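Local coordinates for protein CD1-2 antigen (Gallus gallus, PDB 3DBX) that probably presents lipid antigens to T cells, as a CD1-family relative of MHC class I heavy chains, at residues L206-V211 / Q250-L255; F214-I219 / Q270-G275; T222-G227 / A266-H271. All coordinates share one frame; numbering follows the deposited sequence.

Interaction 1: residues L206-V211 / Q250-L255; sequences LLVCRV and QLRSTL
Leu207 and Leu255, Cys209 and Ser253, and Val211 and Leu251 form three hydrogen-bonded pairs of an antiparallel ladder, each closed by two backbone N-H...O bonds. Val211 N to Leu251 O measures 2.8 Å and the other five are similar; the straightest, Cys209 N to Ser253 O, reaches 178° at the hydrogen. The side chains of these pairs go to the interior face of the sheet. Leu207, Cys209, Val211 and Ser253 meet strand 220-225 or the residue just before it, and Cys209 is one half of the domain disulfide.

The other face is mixed, and its Leu206 and Arg252 are partly exposed. Thr254 CB meets Leu206 CD1 at 3.6 Å, and its CG2 lies beside Val208 CG2 at 4.0 Å. Arg252 bends at chi3 (126°), which brings its guanidinium back across Val208; CG1 sits over one face of the group, 3.8 Å from NE. Arg210 runs extended instead, and its NH2 is hydrogen-bonded to a polar side chain of the other protein in the assembly, an apolar side chain of which Arg252 also touches.

Strands 206-211 and 250-255 are the central B and E strands of a C1-set immunoglobulin sheet, flanked by strand 192-200 beside the first and strand 236-243 beside the second.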
loop_
_atom_site.group_PDB
_atom_site.type_symbol
_atom_site.label_atom_id
_atom_site.label_comp_id
_atom_site.label_asym_id
_atom_site.label_seq_id
_atom_site.Cartn_x
_atom_site.Cartn_y
_atom_site.Cartn_z
ATOM N N LEU A 206 3.949 29.279 3.965
ATOM C CA LEU A 206 3.474 28.007 3.467
ATOM C C LEU A 206 2.016 27.852 3.878
ATOM O O LEU A 206 1.712 27.816 5.069
ATOM C CB LEU A 206 4.319 26.857 4.004
ATOM C CG LEU A 206 3.992 25.448 3.470
ATOM C CD1 LEU A 206 4.437 25.388 2.019
ATOM C CD2 LEU A 206 4.736 24.380 4.281
ATOM N N LEU A 207 1.103 27.799 2.904
ATOM C CA LEU A 207 -0.278 27.494 3.249
ATOM C C LEU A 207 -0.432 25.993 3.162
ATOM O O LEU A 207 0.057 25.404 2.208
ATOM C CB LEU A 207 -1.272 28.178 2.309
ATOM C CG LEU A 207 -1.071 29.692 2.163
ATOM C CD1 LEU A 207 -2.145 30.259 1.273
ATOM C CD2 LEU A 207 -1.056 30.396 3.516
ATOM N N VAL A 208 -1.104 25.394 4.154
ATOM C CA VAL A 208 -1.266 23.934 4.252
ATOM C C VAL A 208 -2.738 23.621 4.288
ATOM O O VAL A 208 -3.471 24.237 5.050
ATOM C CB VAL A 208 -0.635 23.355 5.549
ATOM C CG1 VAL A 208 -0.812 21.846 5.639
ATOM C CG2 VAL A 208 0.872 23.701 5.653
ATOM N N CYS A 209 -3.179 22.696 3.438
ATOM C CA CYS A 209 -4.537 22.179 3.525
ATOM C C CYS A 209 -4.390 20.696 3.936
ATOM O O CYS A 209 -3.812 19.923 3.184
ATOM C CB CYS A 209 -5.150 22.247 2.151
ATOM S SG CYS A 209 -6.845 21.661 2.072
ATOM N N ARG A 210 -4.863 20.323 5.125
ATOM C CA ARG A 210 -4.744 18.951 5.571
ATOM C C ARG A 210 -6.130 18.323 5.440
ATOM O O ARG A 210 -7.084 18.822 6.025
ATOM C CB ARG A 210 -4.249 18.913 7.013
ATOM C CG ARG A 210 -4.148 17.491 7.603
ATOM C CD ARG A 210 -3.839 17.579 9.100
ATOM N NE ARG A 210 -4.042 16.290 9.757
ATOM C CZ ARG A 210 -3.894 16.070 11.052
ATOM N NH1 ARG A 210 -3.498 17.052 11.857
ATOM N NH2 ARG A 210 -4.103 14.858 11.528
ATOM N N VAL A 211 -6.237 17.254 4.649
ATOM C CA VAL A 211 -7.543 16.632 4.357
ATOM C C VAL A 211 -7.515 15.251 4.975
ATOM O O VAL A 211 -6.576 14.521 4.739
ATOM C CB VAL A 211 -7.735 16.479 2.844
ATOM C CG1 VAL A 211 -9.157 15.964 2.560
ATOM C CG2 VAL A 211 -7.540 17.884 2.127
ATOM N N GLN A 250 -5.663 10.208 4.304
ATOM C CA GLN A 250 -5.312 11.566 4.653
ATOM C C GLN A 250 -4.315 12.089 3.594
ATOM O O GLN A 250 -3.530 11.336 3.080
ATOM C CB GLN A 250 -4.479 11.508 5.925
ATOM C CG GLN A 250 -5.163 12.056 7.068
ATOM C CD GLN A 250 -4.313 12.050 8.292
ATOM O OE1 GLN A 250 -4.384 11.127 9.117
ATOM N NE2 GLN A 250 -3.534 13.094 8.452
ATOM N N LEU A 251 -4.301 13.386 3.346
ATOM C CA LEU A 251 -3.441 13.987 2.312
ATOM C C LEU A 251 -3.180 15.399 2.829
ATOM O O LEU A 251 -4.040 15.980 3.517
ATOM C CB LEU A 251 -4.244 14.095 0.975
ATOM C CG LEU A 251 -3.607 14.585 -0.321
ATOM C CD1 LEU A 251 -4.519 14.150 -1.454
ATOM C CD2 LEU A 251 -3.550 16.078 -0.328
ATOM N N ARG A 252 -2.021 15.950 2.486
ATOM C CA ARG A 252 -1.680 17.340 2.772
ATOM C C ARG A 252 -1.325 17.988 1.422
ATOM O O ARG A 252 -0.520 17.413 0.668
ATOM C CB ARG A 252 -0.427 17.325 3.645
ATOM C CG ARG A 252 -0.454 18.109 4.963
ATOM C CD ARG A 252 0.889 17.804 5.749
ATOM N NE ARG A 252 1.631 19.019 6.133
ATOM C CZ ARG A 252 2.625 19.577 5.428
ATOM N NH1 ARG A 252 3.018 19.055 4.265
ATOM N NH2 ARG A 252 3.231 20.664 5.890
ATOM N N SER A 253 -1.907 19.152 1.110
ATOM C CA SER A 253 -1.484 19.926 -0.065
ATOM C C SER A 253 -0.908 21.246 0.426
ATOM O O SER A 253 -1.380 21.753 1.424
ATOM C CB SER A 253 -2.656 20.197 -1.008
ATOM O OG SER A 253 -2.178 20.922 -2.149
ATOM N N THR A 254 0.129 21.779 -0.231
ATOM C CA THR A 254 0.707 23.033 0.242
ATOM C C THR A 254 0.965 23.971 -0.902
ATOM O O THR A 254 1.245 23.513 -2.035
ATOM C CB THR A 254 2.053 22.854 1.029
ATOM O OG1 THR A 254 3.090 22.418 0.153
ATOM C CG2 THR A 254 1.931 21.882 2.217
ATOM N N LEU A 255 0.897 25.274 -0.603
ATOM C CA LEU A 255 1.140 26.332 -1.579
ATOM C C LEU A 255 2.042 27.384 -0.947
ATOM O O LEU A 255 1.689 27.950 0.094
ATOM C CB LEU A 255 -0.171 26.994 -2.007
ATOM C CG LEU A 255 -0.099 28.105 -3.075
ATOM C CD1 LEU A 255 0.410 27.546 -4.391
ATOM C CD2 LEU A 255 -1.433 28.809 -3.265
#

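Interaction 2: residues F214-I219 / Q270-G275; sequences FYPRPI and QHCSLG
The loop joining the B and C strands of the C1-set immunoglobulin domain, with its cis-Pro216, closes round His271, the histidine of the Cys-x-Val-x-His sequence of the F-strand region. His271 CG stands anti to the backbone N (chi1 -171°), which sends the imidazole across to the loop. There NE2 donates to Pro216 O at 2.8 Å, a nearly straight bond of 175° lying in the ring plane. At the other nitrogen, ND1 and Ser273 OG are 2.7 Å apart in a hydrogen bond whose direction is open. With a bond at each nitrogen, the ring's rotation is fixed and both of its buried polar atoms are satisfied.

The carbons of the ring are also met by loop carbonyls: Tyr215 O comes to the edge 3.3 Å from CE1, and Pro218 O approaches CD2 to 3.1 Å. Phe214 CB covers one face, toward the rim, and the phenyl ring of Phe214 is turned 64° from the imidazole. A water lies over the opposite face; it donates to Pro218 O and accepts from Cys272 N, so it ties the loop to the short 3-10 turn 272-274.

Beside the histidine, Ile219 CG1 packs against the backbone carbonyl Gln270 O at 3.2 Å. The Tyr215 side chain leaves the backbone away from 270-275, and its OH is hydrogen-bonded to Asp37 in the MHC-like part of the chain. The Pro216 ring meets the turn through apolar contact, with CG 3.7 Å from Cys272 SG.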
loop_
_atom_site.group_PDB
_atom_site.type_symbol
_atom_site.label_atom_id
_atom_site.label_comp_id
_atom_site.label_asym_id
_atom_site.label_seq_id
_atom_site.Cartn_x
_atom_site.Cartn_y
_atom_site.Cartn_z
ATOM N N PHE A 214 -11.207 10.363 4.842
ATOM C CA PHE A 214 -12.025 10.060 3.666
ATOM C C PHE A 214 -11.895 8.655 3.080
ATOM O O PHE A 214 -10.841 8.030 3.120
ATOM C CB PHE A 214 -11.805 11.094 2.559
ATOM C CG PHE A 214 -10.377 11.182 2.078
ATOM C CD1 PHE A 214 -9.499 12.061 2.669
ATOM C CD2 PHE A 214 -9.955 10.434 0.987
ATOM C CE1 PHE A 214 -8.165 12.192 2.181
ATOM C CE2 PHE A 214 -8.658 10.508 0.519
ATOM C CZ PHE A 214 -7.746 11.384 1.131
ATOM N N TYR A 215 -12.991 8.172 2.512
ATOM C CA TYR A 215 -12.936 6.894 1.814
ATOM C C TYR A 215 -14.010 6.966 0.724
ATOM O O TYR A 215 -15.107 7.437 0.987
ATOM C CB TYR A 215 -13.196 5.720 2.796
ATOM C CG TYR A 215 -13.068 4.380 2.095
ATOM C CD1 TYR A 215 -14.181 3.725 1.589
ATOM C CD2 TYR A 215 -11.813 3.812 1.882
ATOM C CE1 TYR A 215 -14.058 2.513 0.898
ATOM C CE2 TYR A 215 -11.674 2.595 1.197
ATOM C CZ TYR A 215 -12.797 1.955 0.711
ATOM O OH TYR A 215 -12.640 0.752 0.047
ATOM N N PRO A 216 -13.728 6.471 -0.493
ATOM C CA PRO A 216 -12.551 5.777 -1.008
ATOM C C PRO A 216 -11.326 6.691 -1.240
ATOM O O PRO A 216 -11.390 7.889 -0.989
ATOM C CB PRO A 216 -13.069 5.132 -2.308
ATOM C CG PRO A 216 -14.226 5.995 -2.743
ATOM C CD PRO A 216 -14.841 6.503 -1.463
ATOM N N ARG A 217 -10.238 6.107 -1.726
ATOM C CA ARG A 217 -8.948 6.778 -1.838
ATOM C C ARG A 217 -8.850 7.937 -2.833
ATOM O O ARG A 217 -8.099 8.898 -2.564
ATOM C CB ARG A 217 -7.887 5.730 -2.220
ATOM C CG ARG A 217 -6.404 6.173 -2.011
ATOM C CD ARG A 217 -5.490 5.058 -2.515
ATOM N NE ARG A 217 -4.094 5.201 -2.072
ATOM C CZ ARG A 217 -3.149 5.892 -2.715
ATOM N NH1 ARG A 217 -3.448 6.572 -3.821
ATOM N NH2 ARG A 217 -1.902 5.933 -2.235
ATOM N N PRO A 218 -9.448 7.802 -4.052
ATOM C CA PRO A 218 -9.260 8.887 -5.033
ATOM C C PRO A 218 -9.814 10.211 -4.525
ATOM O O PRO A 218 -10.860 10.229 -3.880
ATOM C CB PRO A 218 -10.083 8.406 -6.226
ATOM C CG PRO A 218 -10.049 6.907 -6.100
ATOM C CD PRO A 218 -10.202 6.680 -4.648
ATOM N N ILE A 219 -9.094 11.300 -4.776
ATOM C CA ILE A 219 -9.503 12.638 -4.297
ATOM C C ILE A 219 -8.709 13.674 -5.083
ATOM O O ILE A 219 -7.618 13.365 -5.618
ATOM C CB ILE A 219 -9.236 12.779 -2.752
ATOM C CG1 ILE A 219 -10.005 13.966 -2.131
ATOM C CG2 ILE A 219 -7.734 12.832 -2.448
ATOM C CD1 ILE A 219 -9.847 14.018 -0.620
ATOM N N GLN A 270 -12.351 17.868 -3.919
ATOM C CA GLN A 270 -13.351 17.176 -4.724
ATOM C C GLN A 270 -13.179 15.691 -4.338
ATOM O O GLN A 270 -12.054 15.171 -4.265
ATOM C CB GLN A 270 -13.079 17.464 -6.207
ATOM C CG GLN A 270 -13.840 16.575 -7.249
ATOM C CD GLN A 270 -13.367 16.818 -8.699
ATOM O OE1 GLN A 270 -12.192 17.165 -8.945
ATOM N NE2 GLN A 270 -14.284 16.676 -9.653
ATOM N N HIS A 271 -14.288 15.047 -3.976
ATOM C CA HIS A 271 -14.302 13.650 -3.560
ATOM C C HIS A 271 -15.652 13.088 -3.942
ATOM O O HIS A 271 -16.657 13.779 -3.850
ATOM C CB HIS A 271 -14.065 13.527 -2.047
ATOM C CG HIS A 271 -13.858 12.099 -1.598
ATOM N ND1 HIS A 271 -14.862 11.343 -1.038
ATOM C CD2 HIS A 271 -12.782 11.285 -1.689
ATOM C CE1 HIS A 271 -14.400 10.131 -0.769
ATOM N NE2 HIS A 271 -13.132 10.076 -1.140
ATOM N N CYS A 272 -15.682 11.848 -4.414
ATOM C CA CYS A 272 -16.921 11.278 -4.929
ATOM C C CYS A 272 -18.033 11.177 -3.852
ATOM O O CYS A 272 -19.206 11.228 -4.185
ATOM C CB CYS A 272 -16.658 9.919 -5.592
ATOM S SG CYS A 272 -16.162 8.618 -4.434
ATOM N N SER A 273 -17.658 11.079 -2.570
ATOM C CA SER A 273 -18.663 11.011 -1.490
ATOM C C SER A 273 -19.423 12.329 -1.278
ATOM O O SER A 273 -20.463 12.375 -0.612
ATOM C CB SER A 273 -17.976 10.623 -0.201
ATOM O OG SER A 273 -17.177 11.720 0.258
ATOM N N LEU A 274 -18.898 13.402 -1.869
ATOM C CA LEU A 274 -19.471 14.729 -1.725
ATOM C C LEU A 274 -20.463 15.059 -2.821
ATOM O O LEU A 274 -21.210 16.034 -2.717
ATOM C CB LEU A 274 -18.336 15.772 -1.675
ATOM C CG LEU A 274 -17.303 15.676 -0.549
ATOM C CD1 LEU A 274 -16.060 16.541 -0.861
ATOM C CD2 LEU A 274 -17.913 16.141 0.722
ATOM N N GLY A 275 -20.495 14.240 -3.867
ATOM C CA GLY A 275 -21.324 14.515 -5.024
ATOM C C GLY A 275 -20.873 15.778 -5.725
ATOM O O GLY A 275 -19.673 16.016 -5.882
HETATM O O HOH W 1 -13.371 10.502 -5.193
#

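Interaction 3: residues T222-G227 / A266-H271; sequences TWLRDG and ACRVQH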
loop_
_atom_site.group_PDB
_atom_site.type_symbol
_atom_site.label_atom_id
_atom_site.label_comp_id
_atom_site.label_asym_id
_atom_site.label_seq_id
_atom_site.Cartn_x
_atom_site.Cartn_y
_atom_site.Cartn_z
ATOM N N THR A 222 -7.277 21.119 -4.701
ATOM C CA THR A 222 -6.678 22.220 -5.431
ATOM C C THR A 222 -6.704 23.495 -4.579
ATOM O O THR A 222 -7.468 23.602 -3.619
ATOM C CB THR A 222 -7.335 22.457 -6.819
ATOM O OG1 THR A 222 -8.729 22.740 -6.656
ATOM C CG2 THR A 222 -7.192 21.193 -7.727
ATOM N N TRP A 223 -5.824 24.428 -4.927
ATOM C CA TRP A 223 -5.786 25.724 -4.291
ATOM C C TRP A 223 -6.450 26.690 -5.199
ATOM O O TRP A 223 -6.310 26.585 -6.408
ATOM C CB TRP A 223 -4.345 26.125 -4.041
ATOM C CG TRP A 223 -3.797 25.388 -2.847
ATOM C CD1 TRP A 223 -3.082 24.206 -2.848
ATOM C CD2 TRP A 223 -3.948 25.770 -1.482
ATOM N NE1 TRP A 223 -2.792 23.844 -1.555
ATOM C CE2 TRP A 223 -3.302 24.792 -0.701
ATOM C CE3 TRP A 223 -4.572 26.854 -0.839
ATOM C CZ2 TRP A 223 -3.271 24.858 0.683
ATOM C CZ3 TRP A 223 -4.530 26.914 0.545
ATOM C CH2 TRP A 223 -3.909 25.926 1.282
ATOM N N LEU A 224 -7.192 27.626 -4.626
ATOM C CA LEU A 224 -7.782 28.710 -5.409
ATOM C C LEU A 224 -7.164 30.036 -4.955
ATOM O O LEU A 224 -6.999 30.261 -3.748
ATOM C CB LEU A 224 -9.305 28.741 -5.258
ATOM C CG LEU A 224 -10.130 27.479 -5.570
ATOM C CD1 LEU A 224 -11.469 27.580 -4.861
ATOM C CD2 LEU A 224 -10.333 27.309 -7.033
ATOM N N ARG A 225 -6.765 30.856 -5.928
ATOM C CA ARG A 225 -6.235 32.204 -5.683
ATOM C C ARG A 225 -7.276 33.161 -6.272
ATOM O O ARG A 225 -7.545 33.134 -7.482
ATOM C CB ARG A 225 -4.855 32.381 -6.339
ATOM C CG ARG A 225 -4.301 33.796 -6.320
ATOM C CD ARG A 225 -3.025 33.942 -7.171
ATOM N NE ARG A 225 -1.931 33.059 -6.735
ATOM C CZ ARG A 225 -1.333 32.146 -7.509
ATOM N NH1 ARG A 225 -1.702 31.988 -8.780
ATOM N NH2 ARG A 225 -0.352 31.393 -7.014
ATOM N N ASP A 226 -7.896 33.947 -5.392
ATOM C CA ASP A 226 -9.122 34.708 -5.693
ATOM C C ASP A 226 -10.301 33.929 -6.297
ATOM O O ASP A 226 -11.236 34.523 -6.818
ATOM C CB ASP A 226 -8.773 35.979 -6.456
ATOM C CG ASP A 226 -7.900 36.894 -5.618
ATOM O OD1 ASP A 226 -8.166 36.921 -4.368
ATOM O OD2 ASP A 226 -6.945 37.534 -6.163
ATOM N N GLY A 227 -10.272 32.605 -6.165
ATOM C CA GLY A 227 -11.369 31.735 -6.598
ATOM C C GLY A 227 -11.106 31.024 -7.916
ATOM O O GLY A 227 -11.939 30.230 -8.382
ATOM N N ALA A 266 -7.953 29.734 -0.754
ATOM C CA ALA A 266 -8.801 28.660 -0.245
ATOM C C ALA A 266 -8.374 27.339 -0.865
ATOM O O ALA A 266 -7.956 27.318 -2.036
ATOM C CB ALA A 266 -10.270 28.917 -0.588
ATOM N N CYS A 267 -8.485 26.265 -0.062
ATOM C CA CYS A 267 -8.326 24.874 -0.484
ATOM C C CYS A 267 -9.694 24.316 -0.925
ATOM O O CYS A 267 -10.656 24.463 -0.187
ATOM C CB CYS A 267 -7.826 24.070 0.737
ATOM S SG CYS A 267 -7.417 22.410 0.326
ATOM N N ARG A 268 -9.776 23.712 -2.111
ATOM C CA ARG A 268 -10.984 23.062 -2.569
ATOM C C ARG A 268 -10.732 21.555 -2.735
ATOM O O ARG A 268 -9.700 21.137 -3.296
ATOM C CB ARG A 268 -11.497 23.698 -3.875
ATOM C CG ARG A 268 -12.828 23.062 -4.374
ATOM C CD ARG A 268 -13.617 23.921 -5.319
ATOM N NE ARG A 268 -13.024 23.979 -6.655
ATOM C CZ ARG A 268 -13.220 24.961 -7.530
ATOM N NH1 ARG A 268 -14.021 25.989 -7.263
ATOM N NH2 ARG A 268 -12.601 24.913 -8.692
ATOM N N VAL A 269 -11.658 20.757 -2.208
ATOM C CA VAL A 269 -11.532 19.288 -2.174
ATOM C C VAL A 269 -12.688 18.677 -2.930
ATOM O O VAL A 269 -13.864 18.944 -2.642
ATOM C CB VAL A 269 -11.515 18.717 -0.736
ATOM C CG1 VAL A 269 -11.116 17.272 -0.756
ATOM C CG2 VAL A 269 -10.529 19.463 0.150
ATOM N N GLN A 270 -12.351 17.868 -3.919
ATOM C CA GLN A 270 -13.351 17.176 -4.724
ATOM C C GLN A 270 -13.179 15.691 -4.338
ATOM O O GLN A 270 -12.054 15.171 -4.265
ATOM C CB GLN A 270 -13.079 17.464 -6.207
ATOM C CG GLN A 270 -13.840 16.575 -7.249
ATOM C CD GLN A 270 -13.367 16.818 -8.699
ATOM O OE1 GLN A 270 -12.192 17.165 -8.945
ATOM N NE2 GLN A 270 -14.284 16.676 -9.653
ATOM N N HIS A 271 -14.288 15.047 -3.976
ATOM C CA HIS A 271 -14.302 13.650 -3.560
ATOM C C HIS A 271 -15.652 13.088 -3.942
ATOM O O HIS A 271 -16.657 13.779 -3.850
ATOM C CB HIS A 271 -14.065 13.527 -2.047
ATOM C CG HIS A 271 -13.858 12.099 -1.598
ATOM N ND1 HIS A 271 -14.862 11.343 -1.038
ATOM C CD2 HIS A 271 -12.782 11.285 -1.689
ATOM C CE1 HIS A 271 -14.400 10.131 -0.769
ATOM N NE2 HIS A 271 -13.132 10.076 -1.140
HETATM O O HOH W 2 -10.134 20.076 -6.331
#
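Thr222 and Leu224 pair with Arg268 and Ala266 through four backbone hydrogen bonds, two on either side of the non-hydrogen-bonded pair Trp223 and Cys267. The bonds are not equal: Leu224 N to Ala266 O measures 2.7 Å, while its return partner, Ala266 N to Leu224 O, stretches to 3.2 Å at the end of the ladder, just before the chain turns at Asp226 and Gly227.

On the inner face, Trp223 CG is anti to the carbonyl carbon (chi1 -77°), and the indole swings toward strand 266-270. Cys267 CB sits over one face of it, toward the rim, 4.4 Å from CZ3. The sulfur SG is 4.9 Å from the centroid of the six-membered ring, giving a Cys sulfur-aromatic contact. The outer face carries Leu224 and Arg268. Bent at chi3 (74°), the arginine lays its guanidinium across the leucine, whose CD2 is over one face of the group and 3.7 Å from NH2. Next to them Thr222 OG1 holds a water at 3.0 Å, and the same water donates to Arg268 O.

Further out, Leu280 of the G strand packs on Leu224, Ala266 and Arg268. The turn is tied down by Asp226 OD1 to Gly264 N and Arg225 NE to Tyr265 OH.

These are the C and F strands of the immunoglobulin domain, and the chemistry divides accordingly: aromatic ring and disulfide sulfur lie in the buried interior between the sheets, where Trp223 NE1 bonds weakly to Ser253 OG, whereas Leu224 packs against the face of a guanidinium at the partly exposed surface, where water can take part.

In the fold
Interactions 1 and 3 belong to the two facing sheets of one immunoglobulin sandwich, their centres about 11 Å apart. The disulfide Cys209 SG to Cys267 SG, 2.0 Å, pins the sheets together. Beside it, the Trp223 indole from interaction 3 lies against interaction 1, with CZ2 3.5 Å from Cys209 N, while its NE1 makes a weak hydrogen bond to Ser253 OG. Interaction 2 closes one end of the sandwich: Ile219 CG2 is 3.6 Å from Leu251 CD1 of interaction 1, and Ile219 CD1 is 3.5 Å from Val269 CG1 of strand 266-270. All three lie in the C1-set domain, whereas the antigen groove of CD1 proteins is formed by the MHC-like domain.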